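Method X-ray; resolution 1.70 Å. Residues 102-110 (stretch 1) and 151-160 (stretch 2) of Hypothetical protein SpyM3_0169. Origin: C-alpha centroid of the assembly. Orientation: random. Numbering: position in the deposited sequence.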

# COMPACT_ATOMS: atom_id res chain seq x y z
N GLN A 102 -0.47 2.99 -11.80
CA GLN A 102 0.59 2.05 -12.13
C GLN A 102 0.91 1.15 -10.94
O GLN A 102 0.40 1.35 -9.84
CB GLN A 102 1.87 2.80 -12.54
CG GLN A 102 1.74 3.59 -13.86
CD GLN A 102 3.02 4.34 -14.24
OE1 GLN A 102 3.38 4.43 -15.42
NE2 GLN A 102 3.69 4.89 -13.25
N ILE A 103 1.74 0.15 -11.19
CA ILE A 103 2.17 -0.79 -10.17
C ILE A 103 3.68 -0.82 -10.21
O ILE A 103 4.28 -0.78 -11.28
CB ILE A 103 1.63 -2.22 -10.44
CG1 ILE A 103 0.10 -2.23 -10.37
CG2 ILE A 103 2.21 -3.21 -9.42
CD1 ILE A 103 -0.53 -3.54 -10.81
N VAL A 104 4.31 -0.88 -9.04
CA VAL A 104 5.76 -0.95 -8.97
C VAL A 104 6.11 -2.10 -8.04
O VAL A 104 5.51 -2.26 -6.98
CB VAL A 104 6.37 0.39 -8.44
CG1 VAL A 104 5.79 0.73 -7.07
CG2 VAL A 104 7.88 0.28 -8.38
N ALA A 105 7.07 -2.92 -8.47
CA ALA A 105 7.51 -4.06 -7.67
C ALA A 105 8.83 -3.69 -7.00
O ALA A 105 9.74 -3.19 -7.66
CB ALA A 105 7.70 -5.28 -8.56
N LEU A 106 8.92 -3.93 -5.70
CA LEU A 106 10.12 -3.61 -4.95
C LEU A 106 10.63 -4.86 -4.22
O LEU A 106 9.87 -5.53 -3.51
CB LEU A 106 9.81 -2.49 -3.96
CG LEU A 106 9.35 -1.16 -4.59
CD1 LEU A 106 8.85 -0.21 -3.51
CD2 LEU A 106 10.51 -0.52 -5.35
N GLU A 107 11.91 -5.16 -4.41
CA GLU A 107 12.55 -6.32 -3.79
C GLU A 107 12.86 -6.00 -2.33
O GLU A 107 13.43 -4.96 -2.02
CB GLU A 107 13.84 -6.66 -4.53
CG GLU A 107 14.56 -7.91 -4.02
CD GLU A 107 13.85 -9.20 -4.37
OE1 GLU A 107 14.40 -10.29 -4.08
OE2 GLU A 107 12.74 -9.14 -4.94
N LEU A 108 12.48 -6.91 -1.44
CA LEU A 108 12.71 -6.71 -0.02
C LEU A 108 13.87 -7.54 0.51
O LEU A 108 14.07 -8.68 0.09
CB LEU A 108 11.44 -7.04 0.77
CG LEU A 108 10.16 -6.34 0.30
CD1 LEU A 108 8.99 -6.81 1.15
CD2 LEU A 108 10.32 -4.83 0.40
N GLY A 109 14.63 -6.95 1.43
CA GLY A 109 15.77 -7.63 2.00
C GLY A 109 16.66 -6.60 2.66
O GLY A 109 16.36 -6.13 3.76
N GLU A 110 17.74 -6.24 1.98
CA GLU A 110 18.66 -5.23 2.50
C GLU A 110 17.90 -3.92 2.52
O GLU A 110 18.23 -3.00 3.27
CB GLU A 110 19.88 -5.10 1.59
CG GLU A 110 20.67 -6.39 1.37
CD GLU A 110 21.99 -6.15 0.66
OE1 GLU A 110 22.65 -7.14 0.27
OE2 GLU A 110 22.36 -4.97 0.49
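Stretch 2, residues 151-160: TTEGLGTLLA

Stretch 2 lies beside stretch 1 as an antiparallel β-strand neighbour, a contact built on backbone hydrogen bonds and finished by apolar side chains and water. Strand 156-160 runs at 154° to strand 103-108, their axes approaching to 4.6 Å. As in any antiparallel pair, narrow and wide pairings alternate. Val104 and Ala160 exchange two bonds, Val104 N to Ala160 O and Ala160 N to Val104 O, both 2.9 Å; Leu106 and Leu158 do the same, with Leu106 N to Leu158 O and Leu158 N to Leu106 O both at 2.8 Å. At the third such pair, Leu108 N donates to Gly156 O (2.7 Å), while a water accepts from Gly156 N (3.2 Å) and donates to Leu108 O (2.5 Å), bridging the gap where the ladder ends.

Side chains follow the same alternation. On one face Val104 CG1 meets Ala160 CB at 3.7 Å, and Leu108 CD1 packs on Leu158 CB at 4.0 Å. On the other, Ala105 CB touches Leu159 CD2 at 3.5 Å, and a second water joins Glu107 OE2 (2.6 Å) to Thr157 OG1 (2.9 Å). Before the strand, extended Thr152 points toward stretch 1, its OG1 3.7 Å from Leu108 CD2. Gly154 and Gly156 adopt backbone angles that would jam a CB against the preceding carbonyl oxygen.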

# COMPACT_ATOMS: atom_id res chain seq x y z
N THR A 151 4.89 -0.72 7.16
CA THR A 151 6.33 -0.91 7.03
C THR A 151 6.59 -2.40 6.80
O THR A 151 6.06 -3.25 7.51
CB THR A 151 7.09 -0.44 8.29
OG1 THR A 151 6.98 0.98 8.40
CG2 THR A 151 8.56 -0.81 8.19
N THR A 152 7.42 -2.70 5.80
CA THR A 152 7.75 -4.08 5.45
C THR A 152 8.96 -4.61 6.19
O THR A 152 9.75 -3.86 6.77
CB THR A 152 8.05 -4.22 3.94
OG1 THR A 152 9.24 -3.49 3.62
CG2 THR A 152 6.89 -3.66 3.12
N GLU A 153 9.11 -5.93 6.14
CA GLU A 153 10.22 -6.63 6.77
C GLU A 153 10.33 -7.99 6.10
O GLU A 153 9.35 -8.50 5.57
CB GLU A 153 9.96 -6.81 8.27
CG GLU A 153 11.05 -7.54 9.02
CD GLU A 153 10.70 -7.79 10.47
OE1 GLU A 153 9.68 -8.48 10.73
OE2 GLU A 153 11.43 -7.31 11.36
N GLY A 154 11.53 -8.57 6.11
CA GLY A 154 11.71 -9.88 5.52
C GLY A 154 12.14 -9.90 4.07
O GLY A 154 12.46 -8.86 3.48
N LEU A 155 12.16 -11.10 3.49
CA LEU A 155 12.55 -11.29 2.11
C LEU A 155 11.31 -11.50 1.24
O LEU A 155 10.32 -12.06 1.70
CB LEU A 155 13.48 -12.50 1.97
CG LEU A 155 14.75 -12.50 2.82
CD1 LEU A 155 15.54 -13.78 2.55
CD2 LEU A 155 15.60 -11.29 2.48
N GLY A 156 11.38 -11.05 -0.00
CA GLY A 156 10.26 -11.21 -0.90
C GLY A 156 10.03 -9.99 -1.76
O GLY A 156 10.88 -9.10 -1.84
N THR A 157 8.88 -9.95 -2.41
CA THR A 157 8.55 -8.83 -3.27
C THR A 157 7.33 -8.08 -2.76
O THR A 157 6.38 -8.69 -2.30
CB THR A 157 8.24 -9.29 -4.70
OG1 THR A 157 9.37 -9.96 -5.25
CG2 THR A 157 7.89 -8.08 -5.57
N LEU A 158 7.39 -6.76 -2.84
CA LEU A 158 6.29 -5.90 -2.43
C LEU A 158 5.76 -5.25 -3.70
O LEU A 158 6.55 -4.78 -4.53
CB LEU A 158 6.78 -4.80 -1.48
CG LEU A 158 5.85 -3.57 -1.36
CD1 LEU A 158 4.61 -3.93 -0.54
CD2 LEU A 158 6.60 -2.42 -0.69
N LEU A 159 4.45 -5.25 -3.88
CA LEU A 159 3.85 -4.59 -5.03
C LEU A 159 3.08 -3.39 -4.49
O LEU A 159 2.18 -3.54 -3.67
CB LEU A 159 2.89 -5.53 -5.78
CG LEU A 159 3.47 -6.79 -6.43
CD1 LEU A 159 2.38 -7.52 -7.21
CD2 LEU A 159 4.61 -6.41 -7.36
N ALA A 160 3.45 -2.19 -4.94
CA ALA A 160 2.79 -0.97 -4.52
C ALA A 160 2.04 -0.42 -5.74
O ALA A 160 2.44 -0.68 -6.87
CB ALA A 160 3.81 0.06 -4.02
O HOH W 1 11.14 -8.24 -6.75
O HOH W 2 14.21 -10.65 -1.52